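Local coordinates for putative uncharacterized protein (Mycobacterium avium, PDB 2Z6V) that probably transfers sulfonate groups to an acceptor as a member of the sulfotransferase family, its natural substrate being unknown, at residues D211-A214 against R215-D219; L285-L288 against P289-L292; L298-Q301 against T302-G305. All blocks are in the same frame, centred on the assembly; numbering follows the deposited sequence.

Contact 1 of 3, residues D211-A214 against R215-D219; sequences DRYA and RWLFD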
loop_
_atom_site.group_PDB
_atom_site.type_symbol
_atom_site.label_atom_id
_atom_site.label_comp_id
_atom_site.label_asym_id
_atom_site.label_seq_id
_atom_site.Cartn_x
_atom_site.Cartn_y
_atom_site.Cartn_z
ATOM N N ASP A 211 -14.353 -11.263 6.536
ATOM C CA ASP A 211 -14.331 -9.914 5.995
ATOM C C ASP A 211 -14.844 -8.904 7.016
ATOM O O ASP A 211 -15.174 -7.775 6.661
ATOM C CB ASP A 211 -15.174 -9.846 4.715
ATOM C CG ASP A 211 -16.664 -9.927 4.989
ATOM O OD1 ASP A 211 -17.063 -10.579 5.974
ATOM O OD2 ASP A 211 -17.442 -9.346 4.206
ATOM N N ARG A 212 -14.915 -9.303 8.283
ATOM C CA ARG A 212 -15.379 -8.385 9.309
ATOM C C ARG A 212 -14.470 -7.160 9.385
ATOM O O ARG A 212 -14.951 -6.028 9.394
ATOM C CB ARG A 212 -15.429 -9.055 10.685
ATOM C CG ARG A 212 -15.829 -8.073 11.787
ATOM C CD ARG A 212 -15.900 -8.699 13.178
ATOM N NE ARG A 212 -14.642 -9.330 13.575
ATOM C CZ ARG A 212 -14.270 -9.534 14.836
ATOM N NH1 ARG A 212 -15.057 -9.146 15.833
ATOM N NH2 ARG A 212 -13.116 -10.135 15.097
ATOM N N TYR A 213 -13.159 -7.379 9.440
ATOM C CA TYR A 213 -12.230 -6.259 9.517
ATOM C C TYR A 213 -12.380 -5.326 8.312
ATOM O O TYR A 213 -12.399 -4.103 8.472
ATOM C CB TYR A 213 -10.779 -6.745 9.615
ATOM C CG TYR A 213 -9.782 -5.612 9.642
ATOM C CD1 TYR A 213 -9.538 -4.895 10.815
ATOM C CD2 TYR A 213 -9.149 -5.195 8.472
ATOM C CE1 TYR A 213 -8.692 -3.780 10.820
ATOM C CE2 TYR A 213 -8.306 -4.083 8.463
ATOM C CZ TYR A 213 -8.085 -3.378 9.636
ATOM O OH TYR A 213 -7.290 -2.253 9.606
ATOM N N ALA A 214 -12.490 -5.895 7.113
ATOM C CA ALA A 214 -12.635 -5.091 5.903
ATOM C C ALA A 214 -13.942 -4.288 5.852
ATOM O O ALA A 214 -13.974 -3.177 5.329
ATOM C CB ALA A 214 -12.527 -5.980 4.664
ATOM N N ARG A 215 -15.022 -4.846 6.389
ATOM C CA ARG A 215 -16.293 -4.142 6.362
ATOM C C ARG A 215 -16.266 -3.013 7.370
ATOM O O ARG A 215 -16.886 -1.966 7.164
ATOM C CB ARG A 215 -17.454 -5.098 6.655
ATOM C CG ARG A 215 -17.647 -6.185 5.585
ATOM C CD ARG A 215 -18.908 -7.014 5.828
ATOM N NE ARG A 215 -20.110 -6.333 5.345
ATOM C CZ ARG A 215 -20.577 -6.418 4.100
ATOM N NH1 ARG A 215 -19.948 -7.169 3.198
ATOM N NH2 ARG A 215 -21.665 -5.738 3.750
ATOM N N TRP A 216 -15.524 -3.218 8.452
ATOM C CA TRP A 216 -15.419 -2.203 9.488
ATOM C C TRP A 216 -14.636 -1.035 8.936
ATOM O O TRP A 216 -15.024 0.126 9.083
ATOM C CB TRP A 216 -14.681 -2.747 10.707
ATOM C CG TRP A 216 -14.288 -1.669 11.685
ATOM C CD1 TRP A 216 -15.116 -0.994 12.542
ATOM C CD2 TRP A 216 -12.973 -1.122 11.882
ATOM N NE1 TRP A 216 -14.397 -0.063 13.260
ATOM C CE2 TRP A 216 -13.082 -0.120 12.878
ATOM C CE3 TRP A 216 -11.715 -1.383 11.318
ATOM C CZ2 TRP A 216 -11.977 0.625 13.323
ATOM C CZ3 TRP A 216 -10.613 -0.647 11.760
ATOM C CH2 TRP A 216 -10.756 0.348 12.755
ATOM N N LEU A 217 -13.527 -1.372 8.288
ATOM C CA LEU A 217 -12.628 -0.389 7.712
ATOM C C LEU A 217 -13.310 0.519 6.701
ATOM O O LEU A 217 -13.202 1.737 6.787
ATOM C CB LEU A 217 -11.444 -1.096 7.047
ATOM C CG LEU A 217 -10.315 -0.183 6.565
ATOM C CD1 LEU A 217 -9.646 0.499 7.758
ATOM C CD2 LEU A 217 -9.315 -1.007 5.779
ATOM N N PHE A 218 -14.015 -0.082 5.754
ATOM C CA PHE A 218 -14.693 0.666 4.705
ATOM C C PHE A 218 -15.968 1.396 5.127
ATOM O O PHE A 218 -16.223 2.509 4.671
ATOM C CB PHE A 218 -15.029 -0.276 3.543
ATOM C CG PHE A 218 -13.853 -0.636 2.682
ATOM C CD1 PHE A 218 -12.557 -0.581 3.176
ATOM C CD2 PHE A 218 -14.049 -1.058 1.373
ATOM C CE1 PHE A 218 -11.465 -0.944 2.371
ATOM C CE2 PHE A 218 -12.966 -1.424 0.559
ATOM C CZ PHE A 218 -11.673 -1.366 1.061
ATOM N N ASP A 219 -16.765 0.779 5.999
ATOM C CA ASP A 219 -18.036 1.376 6.415
ATOM C C ASP A 219 -18.123 2.054 7.774
ATOM O O ASP A 219 -19.074 2.795 8.017
ATOM C CB ASP A 219 -19.154 0.330 6.329
ATOM C CG ASP A 219 -19.290 -0.272 4.939
ATOM O OD1 ASP A 219 -19.048 0.451 3.944
ATOM O OD2 ASP A 219 -19.654 -1.464 4.843
#
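Y213 brings CE1 obliquely against the benzo part of the W216 indole, 3.8 Å from Y213 CE1 to W216 CZ3. The planes meet at 47°. Both rings leave the helix with CG anti to the backbone N (chi1 178° for Y213), and this carries them out together towards helix 50-64, where Y213 touches I58 and W216 touches L57. The Y213 ring also meets L217, with Y213 CE2 4.2 Å from L217 CD2. Its hydroxyl is hydrogen-bonded to the backbone N of G201.

The backbone bonds of helix 212-219 run i to i+4. R215 N bonds to D211 O at 2.9 Å, and L217 N bonds to Y213 O at 3.0 Å. F218 N follows with A214 O at 3.1 Å. D211 holds the N-cap position, but its carboxylate makes no capping bond. It reaches the R215 side chain instead: D211 OD2 lies 3.2 Å from R215 CD and forms a weak salt bridge to R215 NH1 at 3.5 Å, in the guanidinium plane. The carboxylate and guanidinium planes are 58° apart. The chemistry implies a short helix whose apolar rings lie against helix 50-64, while the long, weak D211-R215 pair probably contributes modestly.

Contact 2 of 3, residues L285-L288 against P289-L292; sequences LWRL and PQSL. With PLM (palmitic acid), chain C.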
loop_
_atom_site.group_PDB
_atom_site.type_symbol
_atom_site.label_atom_id
_atom_site.label_comp_id
_atom_site.label_asym_id
_atom_site.label_seq_id
_atom_site.Cartn_x
_atom_site.Cartn_y
_atom_site.Cartn_z
ATOM N N LEU A 285 -3.921 -12.726 -5.657
ATOM C CA LEU A 285 -2.949 -12.111 -4.762
ATOM C C LEU A 285 -3.136 -12.599 -3.334
ATOM O O LEU A 285 -2.161 -12.804 -2.604
ATOM C CB LEU A 285 -3.087 -10.583 -4.792
ATOM C CG LEU A 285 -2.050 -9.777 -3.994
ATOM C CD1 LEU A 285 -0.686 -9.970 -4.628
ATOM C CD2 LEU A 285 -2.414 -8.304 -3.974
ATOM N N TRP A 286 -4.395 -12.787 -2.947
ATOM C CA TRP A 286 -4.732 -13.217 -1.594
ATOM C C TRP A 286 -4.266 -14.616 -1.215
ATOM O O TRP A 286 -4.169 -14.946 -0.031
ATOM C CB TRP A 286 -6.240 -13.138 -1.371
ATOM C CG TRP A 286 -6.798 -11.761 -1.328
ATOM C CD1 TRP A 286 -6.125 -10.601 -1.068
ATOM C CD2 TRP A 286 -8.172 -11.399 -1.482
ATOM N NE1 TRP A 286 -6.996 -9.541 -1.049
ATOM C CE2 TRP A 286 -8.260 -10.003 -1.300
ATOM C CE3 TRP A 286 -9.341 -12.122 -1.755
ATOM C CZ2 TRP A 286 -9.468 -9.316 -1.380
ATOM C CZ3 TRP A 286 -10.547 -11.435 -1.834
ATOM C CH2 TRP A 286 -10.599 -10.048 -1.647
ATOM N N ARG A 287 -3.980 -15.442 -2.209
ATOM C CA ARG A 287 -3.554 -16.795 -1.924
ATOM C C ARG A 287 -2.286 -16.873 -1.082
ATOM O O ARG A 287 -2.199 -17.693 -0.163
ATOM C CB ARG A 287 -3.396 -17.569 -3.228
ATOM C CG ARG A 287 -4.730 -17.992 -3.833
ATOM C CD ARG A 287 -4.510 -18.703 -5.147
ATOM N NE ARG A 287 -5.757 -19.104 -5.799
ATOM C CZ ARG A 287 -6.566 -20.070 -5.369
ATOM N NH1 ARG A 287 -6.276 -20.756 -4.269
ATOM N NH2 ARG A 287 -7.667 -20.352 -6.052
ATOM N N LEU A 288 -1.312 -16.014 -1.365
ATOM C CA LEU A 288 -0.065 -16.035 -0.611
ATOM C C LEU A 288 -0.264 -15.829 0.901
ATOM O O LEU A 288 0.134 -16.684 1.694
ATOM C CB LEU A 288 0.918 -15.009 -1.188
ATOM C CG LEU A 288 2.281 -14.885 -0.494
ATOM C CD1 LEU A 288 2.846 -16.261 -0.142
ATOM C CD2 LEU A 288 3.235 -14.130 -1.408
ATOM N N PRO A 289 -0.881 -14.708 1.328
ATOM C CA PRO A 289 -1.046 -14.572 2.781
ATOM C C PRO A 289 -1.974 -15.623 3.397
ATOM O O PRO A 289 -1.834 -15.971 4.569
ATOM C CB PRO A 289 -1.553 -13.131 2.952
ATOM C CG PRO A 289 -2.189 -12.816 1.657
ATOM C CD PRO A 289 -1.265 -13.464 0.641
ATOM N N GLN A 290 -2.919 -16.127 2.609
ATOM C CA GLN A 290 -3.828 -17.163 3.097
ATOM C C GLN A 290 -3.006 -18.405 3.408
ATOM O O GLN A 290 -3.200 -19.045 4.436
ATOM C CB GLN A 290 -4.867 -17.527 2.035
ATOM C CG GLN A 290 -6.011 -16.540 1.866
ATOM C CD GLN A 290 -6.784 -16.774 0.572
ATOM O OE1 GLN A 290 -6.812 -17.890 0.047
ATOM N NE2 GLN A 290 -7.420 -15.726 0.057
ATOM N N SER A 291 -2.075 -18.729 2.517
ATOM C CA SER A 291 -1.236 -19.908 2.683
ATOM C C SER A 291 -0.173 -19.756 3.758
ATOM O O SER A 291 0.354 -20.754 4.251
ATOM C CB SER A 291 -0.561 -20.280 1.357
ATOM O OG SER A 291 0.422 -19.334 0.984
ATOM N N LEU A 292 0.140 -18.518 4.129
ATOM C CA LEU A 292 1.156 -18.288 5.149
ATOM C C LEU A 292 0.657 -18.419 6.578
ATOM O O LEU A 292 1.433 -18.750 7.471
ATOM C CB LEU A 292 1.789 -16.903 4.988
ATOM C CG LEU A 292 2.676 -16.641 3.766
ATOM C CD1 LEU A 292 3.221 -15.221 3.840
ATOM C CD2 LEU A 292 3.825 -17.648 3.714
HETATM C C1 PLM C . -7.089 -7.443 1.736
HETATM O O1 PLM C . -8.280 -7.777 1.911
HETATM O O2 PLM C . -6.214 -7.355 2.624
HETATM C C2 PLM C . -6.648 -7.113 0.307
HETATM C C3 PLM C . -7.617 -6.134 -0.359
HETATM C C4 PLM C . -7.134 -5.681 -1.739
HETATM C C5 PLM C . -5.790 -4.954 -1.657
HETATM C C6 PLM C . -4.617 -5.933 -1.569
HETATM C C7 PLM C . -3.338 -5.194 -1.173
HETATM C C8 PLM C . -3.378 -4.798 0.304
HETATM C C9 PLM C . -2.784 -3.402 0.492
HETATM C CA PLM C . -1.404 -3.289 -0.158
HETATM C CB PLM C . -1.027 -1.827 -0.414
HETATM C CC PLM C . -2.109 -1.152 -1.259
HETATM C CD PLM C . -3.303 -0.745 -0.392
HETATM C CE PLM C . -4.581 -0.557 -1.214
HETATM C CF PLM C . -5.016 -1.892 -1.822
HETATM C CG PLM C . -6.366 -1.782 -2.531
#
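L288 packs along its own helix turn by apolar contact. Its CD1 touches CG of L292 at 3.9 Å, one turn on. The two side chains approach at a slant, L288 with CG anti to the backbone N (chi1 179°) and L292 with CG anti to the carbonyl carbon. P289 sits next to L288, and its ring carbon CG lies 3.4 Å from W286 O. P289 also packs on F207.

Hydrogen bonds form the second group. Q290 N reaches W286 O at 3.2 Å, and S291 N reaches R287 O at 2.9 Å. L288 O takes two donors: S291 OG at 2.8 Å and, weakly, L292 N at 3.0 Å. The S291 hydroxyl lies between the backbone N and the carbonyl carbon (chi1 70°), a rotamer that folds it back over the preceding turn. This is a short helix, 287-293, with P289 in its first turn, where a proline has no amide hydrogen to offer and none is needed.

Contacts with the ligand and other parts of the chain make up the rest. L285 CD2 comes within 4.0 Å of C6 of the bound palmitic acid. The W286 indole meets C3 of the same ligand edge-on, with W286 CZ2 3.8 Å from it, though the exact fit of indole and ligand is doubtful in this model. W286 also packs on M304 and Q311, and Q311 NE2 hydrogen-bonds the ligand. R287 turns the other way, to a salt bridge with E387 and a hydrogen bond with the Y388 hydroxyl.

Contact 3 of 3, residues L298-Q301 against T302-G305; sequences LLDQ and TEMG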
loop_
_atom_site.group_PDB
_atom_site.type_symbol
_atom_site.label_atom_id
_atom_site.label_comp_id
_atom_site.label_asym_id
_atom_site.label_seq_id
_atom_site.Cartn_x
_atom_site.Cartn_y
_atom_site.Cartn_z
ATOM N N LEU A 298 -9.988 -24.883 4.741
ATOM C CA LEU A 298 -11.193 -24.360 5.363
ATOM C C LEU A 298 -11.704 -23.140 4.593
ATOM O O LEU A 298 -12.763 -22.595 4.898
ATOM C CB LEU A 298 -10.902 -23.990 6.818
ATOM C CG LEU A 298 -10.466 -25.150 7.720
ATOM C CD1 LEU A 298 -10.165 -24.634 9.115
ATOM C CD2 LEU A 298 -11.569 -26.199 7.778
ATOM N N LEU A 299 -10.949 -22.723 3.581
ATOM C CA LEU A 299 -11.317 -21.568 2.771
ATOM C C LEU A 299 -12.097 -21.941 1.518
ATOM O O LEU A 299 -11.877 -22.998 0.930
ATOM C CB LEU A 299 -10.066 -20.800 2.349
ATOM C CG LEU A 299 -9.220 -20.149 3.438
ATOM C CD1 LEU A 299 -8.026 -19.486 2.787
ATOM C CD2 LEU A 299 -10.044 -19.126 4.207
ATOM N N ASP A 300 -13.006 -21.061 1.116
ATOM C CA ASP A 300 -13.805 -21.267 -0.081
ATOM C C ASP A 300 -13.428 -20.166 -1.074
ATOM O O ASP A 300 -13.782 -18.997 -0.882
ATOM C CB ASP A 300 -15.299 -21.206 0.268
ATOM C CG ASP A 300 -16.199 -21.251 -0.965
ATOM O OD1 ASP A 300 -15.738 -21.717 -2.032
ATOM O OD2 ASP A 300 -17.372 -20.829 -0.860
ATOM N N GLN A 301 -12.697 -20.543 -2.124
ATOM C CA GLN A 301 -12.242 -19.594 -3.144
ATOM C C GLN A 301 -13.369 -18.968 -3.950
ATOM O O GLN A 301 -13.201 -17.904 -4.549
ATOM C CB GLN A 301 -11.243 -20.266 -4.094
ATOM C CG GLN A 301 -9.922 -20.630 -3.431
ATOM C CD GLN A 301 -9.174 -19.417 -2.893
ATOM O OE1 GLN A 301 -8.306 -19.545 -2.028
ATOM N NE2 GLN A 301 -9.500 -18.236 -3.408
ATOM N N THR A 302 -14.519 -19.629 -3.971
ATOM C CA THR A 302 -15.660 -19.104 -4.701
ATOM C C THR A 302 -16.218 -17.936 -3.902
ATOM O O THR A 302 -16.748 -16.980 -4.467
ATOM C CB THR A 302 -16.751 -20.169 -4.875
ATOM O OG1 THR A 302 -16.210 -21.293 -5.584
ATOM C CG2 THR A 302 -17.927 -19.598 -5.650
ATOM N N GLU A 303 -16.085 -18.008 -2.584
ATOM C CA GLU A 303 -16.577 -16.937 -1.733
ATOM C C GLU A 303 -15.593 -15.771 -1.708
ATOM O O GLU A 303 -15.943 -14.657 -1.321
ATOM C CB GLU A 303 -16.826 -17.440 -0.311
ATOM C CG GLU A 303 -17.388 -16.362 0.606
ATOM C CD GLU A 303 -17.997 -16.925 1.874
ATOM O OE1 GLU A 303 -18.969 -17.709 1.773
ATOM O OE2 GLU A 303 -17.505 -16.583 2.974
ATOM N N MET A 304 -14.361 -16.032 -2.121
ATOM C CA MET A 304 -13.347 -14.990 -2.155
ATOM C C MET A 304 -13.670 -14.041 -3.309
ATOM O O MET A 304 -13.340 -12.860 -3.273
ATOM C CB MET A 304 -11.965 -15.612 -2.357
ATOM C CG MET A 304 -10.940 -15.207 -1.320
ATOM S SD MET A 304 -11.237 -15.929 0.296
ATOM C CE MET A 304 -12.461 -14.829 0.969
ATOM N N GLY A 305 -14.324 -14.580 -4.331
ATOM C CA GLY A 305 -14.698 -13.785 -5.484
ATOM C C GLY A 305 -15.690 -12.685 -5.156
ATOM O O GLY A 305 -15.553 -11.574 -5.659
HETATM O O HOH W 1 -18.568 -20.258 1.475
#
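D300 brings its carboxylate over the start of helix 301-326 and accepts the backbone N of T302 on OD1, at 3.1 Å. The N-H points at OD1 from well above the carboxylate plane, 65° out of it. The aspartate can do this because its CG stands anti to the backbone N (chi1 173°), which swings the group forward over the first turn. D300 OD1 also lies 3.4 Å from T302 CB, and D300 OD2 lies 3.5 Å from E303 CB. The carboxylate is therefore set against the start of both side chains.

The closer packing is on the backbone side. D300 O is approached by two amides: E303 N at 3.0 Å and M304 N at 3.3 Å, both weak bonds. M304 N also bonds weakly to Q301 O. M304 CB lies 3.4 Å from Q301 O. The rest of the M304 side chain bends at chi2 and chi3 and leads away from Q301. It packs on W286 and Q290. Q301 also packs on R287, Q290 and Y388.

The other side is looser and wet. The carboxylates of D300 and E303 come near each other, D300 OD2 to E303 OE1 4.4 Å, with their planes 60° apart. A water spans the gap. It donates to D300 OD2 at 2.7 Å and to E303 OE1 as well, probably easing the repulsion of the like charges. E303 has a further, long and weak ion pair with R306. The negative charge of D300 also probably interacts favourably with the positive end of the helix dipole. This is an aspartate N-cap, with the carboxylate accepting the amide of T302, here opening the long helix 301-326 of the sulfotransferase-family region.

Contact 1 is the buried one, contact 2 is partly buried, and contact 3 lies on the surface. Contacts 2 and 3 touch: the start of helix 301-326 packs against helix 287-293, and W286 CZ3 comes within 3.4 Å of M304 O. Contact 1 touches neither, its nearest atoms about 7 Å from contact 3 and about 8 Å from contact 2. Helix 301-326 still joins it to them, since D211 packs on L307 and R215 on W310. The chemistry follows the place. Aromatic rings dominate in 211-219, leucines and a tryptophan beside the bound palmitic acid in 285-292, and charge with water in 298-305. Of the two N-cap aspartates, one bonds the helix backbone and the other an arginine side chain.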